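PDB 5D2K: 4-oxalocrotonate decarboxylase NahK from Pseudomonas putida, which catalyses the metal-assisted decarboxylation of (3E)-2-oxohex-3-enedioate to 2-oxopent-4-enoate and carbon dioxide in naphthalene degradation. Local coordinates for residues L125-I136 / L214-A225; L182-V192 / G204-L214. The protein carries 1 engineered substitution. All coordinates share one frame; numbering follows the deposited sequence.

Both contacts use helix 213-225 and share L214, and contact 2 is nested within the loop of chain that contact 1 closes. Each lies about 17 Å from the centre of the chain, measured centre to centre; their own centres are about 16 Å apart. In contact 1 a loop lies along one flank of the helix, with L125, V135 and V217 buried, H126 and P128 exposed, and a single asparagine bonding the loop backbone. Contact 2 sits around the start of the helix and the open end of the hairpin 191-196/199-205, where main-chain hydrogen bonds join the strand ends and leucines, proline and histidine pack beside them; L187, L190 and P213 are buried, R188 exposed.

Contact 1 (L125-I136 / L214-A225); sequences LHGPGCHLGDVI and LSSVAMLANLLA. With EDO (1,2-ethanediol), chain G; EDO (1,2-ethanediol), chain H.
V135 packs against V217 and A218 where the loop and short helical turn of 125-136 lie along helix 213-225, an arrangement within the fumarylacetoacetate hydrolase-type fold of this decarboxylase. The dense part is apolar. V135 splits its methyls: CG1 meets V217 CG1 at 3.6 Å, while CG2 rests on the helix backbone and CB of A218. L125 arrives at about a right angle to V217, its CD1 3.7 Å from CG1 of V217, and V217 itself continues inward to I237 of strand 236-238. At the start of the helix, L132 crosses L214 at about a right angle, and its CD1 presses unusually close to L214 CB, 3.5 Å away.

Toward the C-terminal end of the helix polar bonds and a water join in. C130 still turns its SG over the helix, 3.9 Å from A221 CB, because SG stands anti to the backbone N (chi1 -170°). Beyond it, A225 CB packs directly on G127 C at 3.4 Å, and a water accepts from G127 N and donates to A221 O. On the outer side, H126 stacks on the ring of H230, and an ethanediol, probably from the crystallisation liquor, bonds to H126 ND1 and G127 O.

In this polar half the amide of N222 grips C130 by both its backbone N-H and its C=O. C130 N donates to N222 OD1 at 2.8 Å, on a lone pair in the carbonyl plane, and N222 ND2 returns a 3.1 Å bond to C130 O, which lies 16° out of the amide plane.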
loop_
_atom_site.group_PDB
_atom_site.type_symbol
_atom_site.label_atom_id
_atom_site.label_comp_id
_atom_site.label_asym_id
_atom_site.label_seq_id
_atom_site.Cartn_x
_atom_site.Cartn_y
_atom_site.Cartn_z
ATOM N N LEU A 125 17.474 5.377 -3.925
ATOM C CA LEU A 125 17.830 4.230 -3.106
ATOM C C LEU A 125 17.864 2.959 -3.939
ATOM O O LEU A 125 16.911 2.656 -4.673
ATOM C CB LEU A 125 16.849 4.077 -1.940
ATOM C CG LEU A 125 16.926 5.144 -0.859
ATOM C CD1 LEU A 125 15.699 5.064 0.030
ATOM C CD2 LEU A 125 18.185 4.957 -0.026
ATOM N N HIS A 126 18.957 2.211 -3.795
ATOM C CA HIS A 126 19.196 0.981 -4.552
ATOM C C HIS A 126 19.460 -0.217 -3.646
ATOM O O HIS A 126 20.157 -0.111 -2.638
ATOM C CB HIS A 126 20.407 1.138 -5.485
ATOM C CG HIS A 126 20.253 2.189 -6.540
ATOM N ND1 HIS A 126 19.952 1.887 -7.849
ATOM C CD2 HIS A 126 20.384 3.537 -6.487
ATOM C CE1 HIS A 126 19.901 2.999 -8.557
ATOM N NE2 HIS A 126 20.155 4.016 -7.755
ATOM N N GLY A 127 18.907 -1.364 -4.014
ATOM C CA GLY A 127 19.372 -2.632 -3.491
ATOM C C GLY A 127 20.283 -3.246 -4.543
ATOM O O GLY A 127 20.563 -2.621 -5.572
ATOM N N PRO A 128 20.738 -4.485 -4.310
ATOM C CA PRO A 128 20.480 -5.290 -3.118
ATOM C C PRO A 128 21.324 -4.829 -1.935
ATOM O O PRO A 128 22.188 -3.966 -2.099
ATOM C CB PRO A 128 20.880 -6.700 -3.564
ATOM C CG PRO A 128 21.954 -6.464 -4.568
ATOM C CD PRO A 128 21.553 -5.209 -5.303
ATOM N N GLY A 129 21.059 -5.388 -0.764
ATOM C CA GLY A 129 21.832 -5.086 0.425
ATOM C C GLY A 129 21.599 -3.705 1.001
ATOM O O GLY A 129 22.445 -3.183 1.723
ATOM N N CYS A 130 20.463 -3.096 0.675
ATOM C CA CYS A 130 20.075 -1.836 1.309
ATOM C C CYS A 130 19.764 -2.057 2.786
ATOM O O CYS A 130 18.976 -2.930 3.130
ATOM C CB CYS A 130 18.860 -1.225 0.599
ATOM S SG CYS A 130 18.470 0.486 1.105
ATOM N N HIS A 131 20.395 -1.271 3.657
ATOM C CA HIS A 131 20.190 -1.388 5.096
ATOM C C HIS A 131 19.542 -0.130 5.653
ATOM O O HIS A 131 19.478 0.900 4.991
ATOM C CB HIS A 131 21.519 -1.641 5.825
ATOM C CG HIS A 131 22.199 -2.915 5.424
ATOM N ND1 HIS A 131 21.873 -4.138 5.971
ATOM C CD2 HIS A 131 23.194 -3.153 4.538
ATOM C CE1 HIS A 131 22.633 -5.075 5.432
ATOM N NE2 HIS A 131 23.441 -4.505 4.558
ATOM N N LEU A 132 19.073 -0.228 6.886
ATOM C CA LEU A 132 18.478 0.901 7.586
ATOM C C LEU A 132 19.343 2.166 7.494
ATOM O O LEU A 132 18.854 3.253 7.180
ATOM C CB LEU A 132 18.237 0.500 9.048
ATOM C CG LEU A 132 17.435 1.430 9.951
ATOM C CD1 LEU A 132 16.106 1.754 9.310
ATOM C CD2 LEU A 132 17.220 0.768 11.295
ATOM N N GLY A 133 20.643 2.030 7.747
ATOM C CA GLY A 133 21.541 3.171 7.665
ATOM C C GLY A 133 21.676 3.823 6.295
ATOM O O GLY A 133 22.063 4.983 6.200
ATOM N N ASP A 134 21.367 3.077 5.238
ATOM C CA ASP A 134 21.419 3.589 3.871
ATOM C C ASP A 134 20.227 4.488 3.551
ATOM O O ASP A 134 20.283 5.307 2.639
ATOM C CB ASP A 134 21.449 2.427 2.865
ATOM C CG ASP A 134 22.728 1.608 2.946
ATOM O OD1 ASP A 134 23.823 2.201 2.850
ATOM O OD2 ASP A 134 22.640 0.368 3.090
ATOM N N VAL A 135 19.144 4.311 4.297
ATOM C CA VAL A 135 17.869 4.954 3.993
ATOM C C VAL A 135 17.761 6.346 4.611
ATOM O O VAL A 135 17.120 7.239 4.064
ATOM C CB VAL A 135 16.685 4.070 4.500
ATOM C CG1 VAL A 135 15.354 4.818 4.477
ATOM C CG2 VAL A 135 16.601 2.772 3.689
ATOM N N ILE A 136 18.393 6.528 5.769
ATOM C CA ILE A 136 18.082 7.669 6.630
ATOM C C ILE A 136 18.238 9.016 5.930
ATOM O O ILE A 136 17.304 9.811 5.905
ATOM C CB ILE A 136 18.947 7.641 7.909
ATOM C CG1 ILE A 136 18.679 6.340 8.678
ATOM C CG2 ILE A 136 18.652 8.853 8.773
ATOM C CD1 ILE A 136 19.753 6.021 9.739
ATOM N N LEU A 214 11.414 2.811 8.578
ATOM C CA LEU A 214 12.485 2.981 7.595
ATOM C C LEU A 214 13.050 1.622 7.140
ATOM O O LEU A 214 13.625 1.519 6.052
ATOM C CB LEU A 214 13.588 3.881 8.160
ATOM C CG LEU A 214 13.180 5.334 8.407
ATOM C CD1 LEU A 214 14.385 6.178 8.794
ATOM C CD2 LEU A 214 12.470 5.926 7.177
ATOM N N SER A 215 12.861 0.570 7.942
ATOM C CA SER A 215 13.277 -0.771 7.507
ATOM C C SER A 215 12.404 -1.259 6.360
ATOM O O SER A 215 12.834 -2.052 5.527
ATOM C CB SER A 215 13.225 -1.774 8.666
ATOM O OG SER A 215 14.227 -1.469 9.637
ATOM N N SER A 216 11.162 -0.787 6.330
ATOM C CA SER A 216 10.272 -1.094 5.228
ATOM C C SER A 216 10.773 -0.476 3.920
ATOM O O SER A 216 10.686 -1.097 2.849
ATOM C CB SER A 216 8.865 -0.596 5.560
ATOM O OG SER A 216 7.956 -0.979 4.542
ATOM N N VAL A 217 11.286 0.751 4.011
ATOM C CA VAL A 217 11.871 1.442 2.869
ATOM C C VAL A 217 13.094 0.662 2.353
ATOM O O VAL A 217 13.258 0.476 1.146
ATOM C CB VAL A 217 12.273 2.899 3.218
ATOM C CG1 VAL A 217 12.953 3.581 2.023
ATOM C CG2 VAL A 217 11.056 3.706 3.659
ATOM N N ALA A 218 13.952 0.211 3.266
ATOM C CA ALA A 218 15.119 -0.583 2.865
ATOM C C ALA A 218 14.663 -1.863 2.176
ATOM O O ALA A 218 15.196 -2.245 1.130
ATOM C CB ALA A 218 16.005 -0.907 4.087
ATOM N N MET A 219 13.650 -2.509 2.744
ATOM C CA MET A 219 13.146 -3.743 2.162
ATOM C C MET A 219 12.578 -3.502 0.762
ATOM O O MET A 219 12.791 -4.308 -0.140
ATOM C CB MET A 219 12.087 -4.376 3.056
ATOM C CG MET A 219 11.607 -5.703 2.525
ATOM S SD MET A 219 10.486 -6.542 3.639
ATOM C CE MET A 219 11.612 -6.909 4.984
ATOM N N LEU A 220 11.866 -2.393 0.579
ATOM C CA LEU A 220 11.331 -2.061 -0.737
ATOM C C LEU A 220 12.459 -1.927 -1.765
ATOM O O LEU A 220 12.345 -2.442 -2.881
ATOM C CB LEU A 220 10.499 -0.772 -0.673
ATOM C CG LEU A 220 9.964 -0.188 -1.984
ATOM C CD1 LEU A 220 9.013 -1.178 -2.662
ATOM C CD2 LEU A 220 9.254 1.122 -1.706
ATOM N N ALA A 221 13.544 -1.256 -1.398
ATOM C CA ALA A 221 14.673 -1.120 -2.311
ATOM C C ALA A 221 15.199 -2.496 -2.701
ATOM O O ALA A 221 15.494 -2.757 -3.877
ATOM C CB ALA A 221 15.794 -0.262 -1.685
ATOM N N ASN A 222 15.294 -3.380 -1.716
ATOM C CA ASN A 222 15.821 -4.717 -1.976
ATOM C C ASN A 222 14.884 -5.551 -2.851
ATOM O O ASN A 222 15.342 -6.252 -3.757
ATOM C CB ASN A 222 16.128 -5.411 -0.649
ATOM C CG ASN A 222 17.307 -4.759 0.063
ATOM O OD1 ASN A 222 18.181 -4.189 -0.591
ATOM N ND2 ASN A 222 17.319 -4.816 1.393
ATOM N N LEU A 223 13.577 -5.436 -2.622
ATOM C CA LEU A 223 12.607 -6.153 -3.456
ATOM C C LEU A 223 12.648 -5.657 -4.903
ATOM O O LEU A 223 12.600 -6.454 -5.855
ATOM C CB LEU A 223 11.193 -6.005 -2.881
ATOM C CG LEU A 223 10.944 -6.753 -1.570
ATOM C CD1 LEU A 223 9.610 -6.363 -0.946
ATOM C CD2 LEU A 223 10.996 -8.257 -1.835
ATOM N N LEU A 224 12.739 -4.342 -5.075
ATOM C CA LEU A 224 12.760 -3.757 -6.407
ATOM C C LEU A 224 14.015 -4.186 -7.155
ATOM O O LEU A 224 13.962 -4.414 -8.359
ATOM C CB LEU A 224 12.670 -2.226 -6.332
ATOM C CG LEU A 224 11.302 -1.652 -5.960
ATOM C CD1 LEU A 224 11.451 -0.168 -5.637
ATOM C CD2 LEU A 224 10.300 -1.839 -7.094
ATOM N N ALA A 225 15.126 -4.328 -6.432
ATOM C CA ALA A 225 16.397 -4.697 -7.056
ATOM C C ALA A 225 16.344 -6.075 -7.716
ATOM O O ALA A 225 17.099 -6.345 -8.661
ATOM C CB ALA A 225 17.522 -4.650 -6.022
HETATM C C1 EDO G . 19.282 -2.613 -9.144
HETATM O O1 EDO G . 20.237 -3.460 -8.497
HETATM C C2 EDO G . 19.349 -1.239 -8.499
HETATM O O2 EDO G . 19.774 -0.267 -9.459
HETATM C C1 EDO H . 10.060 -8.482 -7.066
HETATM O O1 EDO H . 10.455 -7.112 -7.297
HETATM C C2 EDO H . 10.166 -8.844 -5.586
HETATM O O2 EDO H . 10.183 -10.276 -5.434
HETATM O O HOH W 1 16.735 -1.167 -5.775
#

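Contact 2 (L182-V192 / G204-L214); sequences LEEVDLRTLGV and GAGAAVLGHPL
L187 and R188 meet H212 and P213 just outside the open end of the β-hairpin 191-196/199-205. R188 N lies over one face of the imidazole, offset toward its rim, and R188 CB comes within 3.8 Å of H212 CD2. The ring edge is used differently: ND1 accepts from L214 N in the ring plane, making H212 the side-chain N-cap of helix 213-225, while NE2 bonds a water that also reaches D186 OD1 weakly. A chi1 of -159° puts the ring beside the carbonyl carbon of H212, from where ND1 reaches forward to L214 N.

L187 crosses L214 at about a right angle, CD1 to CD2, and sets its CB against P213 CG; L182 and L214 meet tip to tip through CD2 and CD1. At the open end of the hairpin the strands pair antiparallel, V192 with G204 as the hydrogen-bonded pair and V192 N 2.8 Å from G204 O. G206 N then bonds L190 O, and A207 N weakly bonds R188 O.

L187 O is buried without a hydrogen-bond partner; G206 CA, 3.2 Å from L187 O, offers a CA-H...O contact, which probably offsets part of that cost.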
loop_
_atom_site.group_PDB
_atom_site.type_symbol
_atom_site.label_atom_id
_atom_site.label_comp_id
_atom_site.label_asym_id
_atom_site.label_seq_id
_atom_site.Cartn_x
_atom_site.Cartn_y
_atom_site.Cartn_z
ATOM N N LEU A 182 12.293 14.320 8.896
ATOM C CA LEU A 182 12.547 13.108 9.659
ATOM C C LEU A 182 13.195 13.364 11.022
ATOM O O LEU A 182 12.862 12.703 11.999
ATOM C CB LEU A 182 13.421 12.148 8.845
ATOM C CG LEU A 182 13.772 10.828 9.532
ATOM C CD1 LEU A 182 12.509 10.030 9.906
ATOM C CD2 LEU A 182 14.696 10.012 8.641
ATOM N N GLU A 183 14.097 14.333 11.130
ATOM C CA GLU A 183 14.813 14.549 12.384
ATOM C C GLU A 183 13.882 15.004 13.510
ATOM O O GLU A 183 14.223 14.906 14.689
ATOM C CB GLU A 183 15.937 15.567 12.193
ATOM C CG GLU A 183 15.465 17.001 12.051
ATOM C CD GLU A 183 16.620 17.968 11.875
ATOM O OE1 GLU A 183 17.786 17.524 11.970
ATOM O OE2 GLU A 183 16.365 19.168 11.642
ATOM N N GLU A 184 12.703 15.510 13.137
ATOM C CA GLU A 184 11.710 15.982 14.107
ATOM C C GLU A 184 10.738 14.900 14.575
ATOM O O GLU A 184 9.944 15.123 15.492
ATOM C CB GLU A 184 10.868 17.113 13.517
ATOM C CG GLU A 184 11.614 18.327 13.021
ATOM C CD GLU A 184 10.659 19.313 12.368
ATOM O OE1 GLU A 184 10.678 19.446 11.125
ATOM O OE2 GLU A 184 9.865 19.933 13.103
ATOM N N VAL A 185 10.766 13.749 13.917
ATOM C CA VAL A 185 9.781 12.695 14.152
ATOM C C VAL A 185 10.447 11.343 14.406
ATOM O O VAL A 185 11.228 10.861 13.577
ATOM C CB VAL A 185 8.816 12.536 12.952
ATOM C CG1 VAL A 185 7.648 11.614 13.325
ATOM C CG2 VAL A 185 8.301 13.897 12.472
ATOM N N ASP A 186 10.126 10.726 15.535
ATOM C CA ASP A 186 10.604 9.381 15.826
ATOM C C ASP A 186 9.612 8.382 15.241
ATOM O O ASP A 186 8.538 8.165 15.802
ATOM C CB ASP A 186 10.762 9.183 17.336
ATOM C CG ASP A 186 11.422 7.855 17.699
ATOM O OD1 ASP A 186 11.202 6.842 17.003
ATOM O OD2 ASP A 186 12.165 7.823 18.706
ATOM N N LEU A 187 9.957 7.784 14.107
ATOM C CA LEU A 187 9.019 6.881 13.440
ATOM C C LEU A 187 8.846 5.562 14.176
ATOM O O LEU A 187 7.864 4.853 13.953
ATOM C CB LEU A 187 9.471 6.609 12.004
ATOM C CG LEU A 187 9.476 7.850 11.111
ATOM C CD1 LEU A 187 9.918 7.480 9.698
ATOM C CD2 LEU A 187 8.099 8.526 11.098
ATOM N N ARG A 188 9.796 5.225 15.046
ATOM C CA ARG A 188 9.695 3.976 15.801
ATOM C C ARG A 188 8.660 4.086 16.915
ATOM O O ARG A 188 7.879 3.150 17.151
ATOM C CB ARG A 188 11.061 3.591 16.387
ATOM C CG ARG A 188 11.055 2.247 17.107
ATOM C CD ARG A 188 12.420 1.950 17.726
ATOM N NE ARG A 188 12.779 2.904 18.772
ATOM C CZ ARG A 188 12.575 2.703 20.071
ATOM N NH1 ARG A 188 11.985 1.591 20.488
ATOM N NH2 ARG A 188 12.953 3.616 20.953
ATOM N N THR A 189 8.640 5.234 17.584
ATOM C CA THR A 189 7.770 5.409 18.738
ATOM C C THR A 189 6.500 6.200 18.423
ATOM O O THR A 189 5.693 6.451 19.308
ATOM C CB THR A 189 8.514 6.101 19.902
ATOM O OG1 THR A 189 8.882 7.438 19.529
ATOM C CG2 THR A 189 9.772 5.306 20.273
ATOM N N LEU A 190 6.328 6.574 17.157
ATOM C CA LEU A 190 5.153 7.326 16.717
ATOM C C LEU A 190 3.872 6.581 17.039
ATOM O O LEU A 190 3.654 5.494 16.523
ATOM C CB LEU A 190 5.230 7.585 15.210
ATOM C CG LEU A 190 4.052 8.343 14.594
ATOM C CD1 LEU A 190 3.981 9.762 15.135
ATOM C CD2 LEU A 190 4.182 8.347 13.074
ATOM N N GLY A 191 3.042 7.149 17.910
ATOM C CA GLY A 191 1.767 6.532 18.236
ATOM C C GLY A 191 0.673 6.941 17.271
ATOM O O GLY A 191 0.607 8.094 16.843
ATOM N N VAL A 192 -0.177 5.980 16.911
ATOM C CA VAL A 192 -1.265 6.215 15.974
ATOM C C VAL A 192 -2.580 5.672 16.541
ATOM O O VAL A 192 -2.632 4.533 16.989
ATOM C CB VAL A 192 -0.951 5.564 14.616
ATOM C CG1 VAL A 192 -1.985 5.935 13.607
ATOM C CG2 VAL A 192 0.431 5.991 14.120
ATOM N N GLY A 204 -1.678 1.718 17.451
ATOM C CA GLY A 204 -0.395 1.050 17.339
ATOM C C GLY A 204 0.741 2.052 17.265
ATOM O O GLY A 204 0.533 3.269 17.338
ATOM N N ALA A 205 1.955 1.536 17.135
ATOM C CA ALA A 205 3.116 2.395 16.995
ATOM C C ALA A 205 3.869 2.046 15.722
ATOM O O ALA A 205 3.746 0.932 15.199
ATOM C CB ALA A 205 4.031 2.275 18.210
ATOM N N GLY A 206 4.647 3.009 15.233
ATOM C CA GLY A 206 5.407 2.821 14.004
ATOM C C GLY A 206 6.285 1.582 14.023
ATOM O O GLY A 206 6.483 0.941 12.997
ATOM N N ALA A 207 6.790 1.221 15.201
ATOM C CA ALA A 207 7.652 0.044 15.324
ATOM C C ALA A 207 6.992 -1.244 14.831
ATOM O O ALA A 207 7.678 -2.212 14.507
ATOM C CB ALA A 207 8.097 -0.122 16.769
ATOM N N ALA A 208 5.662 -1.262 14.759
ATOM C CA ALA A 208 4.943 -2.421 14.232
ATOM C C ALA A 208 5.351 -2.745 12.786
ATOM O O ALA A 208 5.288 -3.892 12.356
ATOM C CB ALA A 208 3.441 -2.189 14.318
ATOM N N VAL A 209 5.785 -1.733 12.052
ATOM C CA VAL A 209 6.248 -1.920 10.681
ATOM C C VAL A 209 7.710 -2.387 10.677
ATOM O O VAL A 209 8.627 -1.573 10.671
ATOM C CB VAL A 209 6.078 -0.601 9.884
ATOM C CG1 VAL A 209 6.558 -0.743 8.437
ATOM C CG2 VAL A 209 4.618 -0.167 9.925
ATOM N N LEU A 210 7.907 -3.705 10.724
ATOM C CA LEU A 210 9.240 -4.325 10.647
ATOM C C LEU A 210 10.229 -3.851 11.707
ATOM O O LEU A 210 11.443 -3.954 11.519
ATOM C CB LEU A 210 9.845 -4.094 9.259
ATOM C CG LEU A 210 9.128 -4.762 8.088
ATOM C CD1 LEU A 210 9.753 -4.352 6.762
ATOM C CD2 LEU A 210 9.155 -6.279 8.228
ATOM N N GLY A 211 9.731 -3.342 12.831
ATOM C CA GLY A 211 10.605 -2.825 13.871
ATOM C C GLY A 211 10.903 -1.342 13.727
ATOM O O GLY A 211 11.281 -0.675 14.687
ATOM N N HIS A 212 10.749 -0.832 12.505
ATOM C CA HIS A 212 11.013 0.572 12.197
ATOM C C HIS A 212 10.495 0.858 10.792
ATOM O O HIS A 212 10.876 0.158 9.869
ATOM C CB HIS A 212 12.512 0.889 12.254
ATOM C CG HIS A 212 12.805 2.339 12.437
ATOM N ND1 HIS A 212 12.492 3.296 11.491
ATOM C CD2 HIS A 212 13.375 3.005 13.472
ATOM C CE1 HIS A 212 12.853 4.486 11.941
ATOM N NE2 HIS A 212 13.381 4.335 13.144
ATOM N N PRO A 213 9.644 1.889 10.618
ATOM C CA PRO A 213 9.148 2.133 9.251
ATOM C C PRO A 213 10.249 2.305 8.184
ATOM O O PRO A 213 10.046 1.952 7.013
ATOM C CB PRO A 213 8.325 3.419 9.418
ATOM C CG PRO A 213 7.757 3.287 10.801
ATOM C CD PRO A 213 8.939 2.727 11.609
ATOM N N LEU A 214 11.414 2.811 8.578
ATOM C CA LEU A 214 12.485 2.981 7.595
ATOM C C LEU A 214 13.050 1.622 7.140
ATOM O O LEU A 214 13.625 1.519 6.052
ATOM C CB LEU A 214 13.588 3.881 8.160
ATOM C CG LEU A 214 13.180 5.334 8.407
ATOM C CD1 LEU A 214 14.385 6.178 8.794
ATOM C CD2 LEU A 214 12.470 5.926 7.177
HETATM O O HOH W 2 13.920 6.225 15.202
#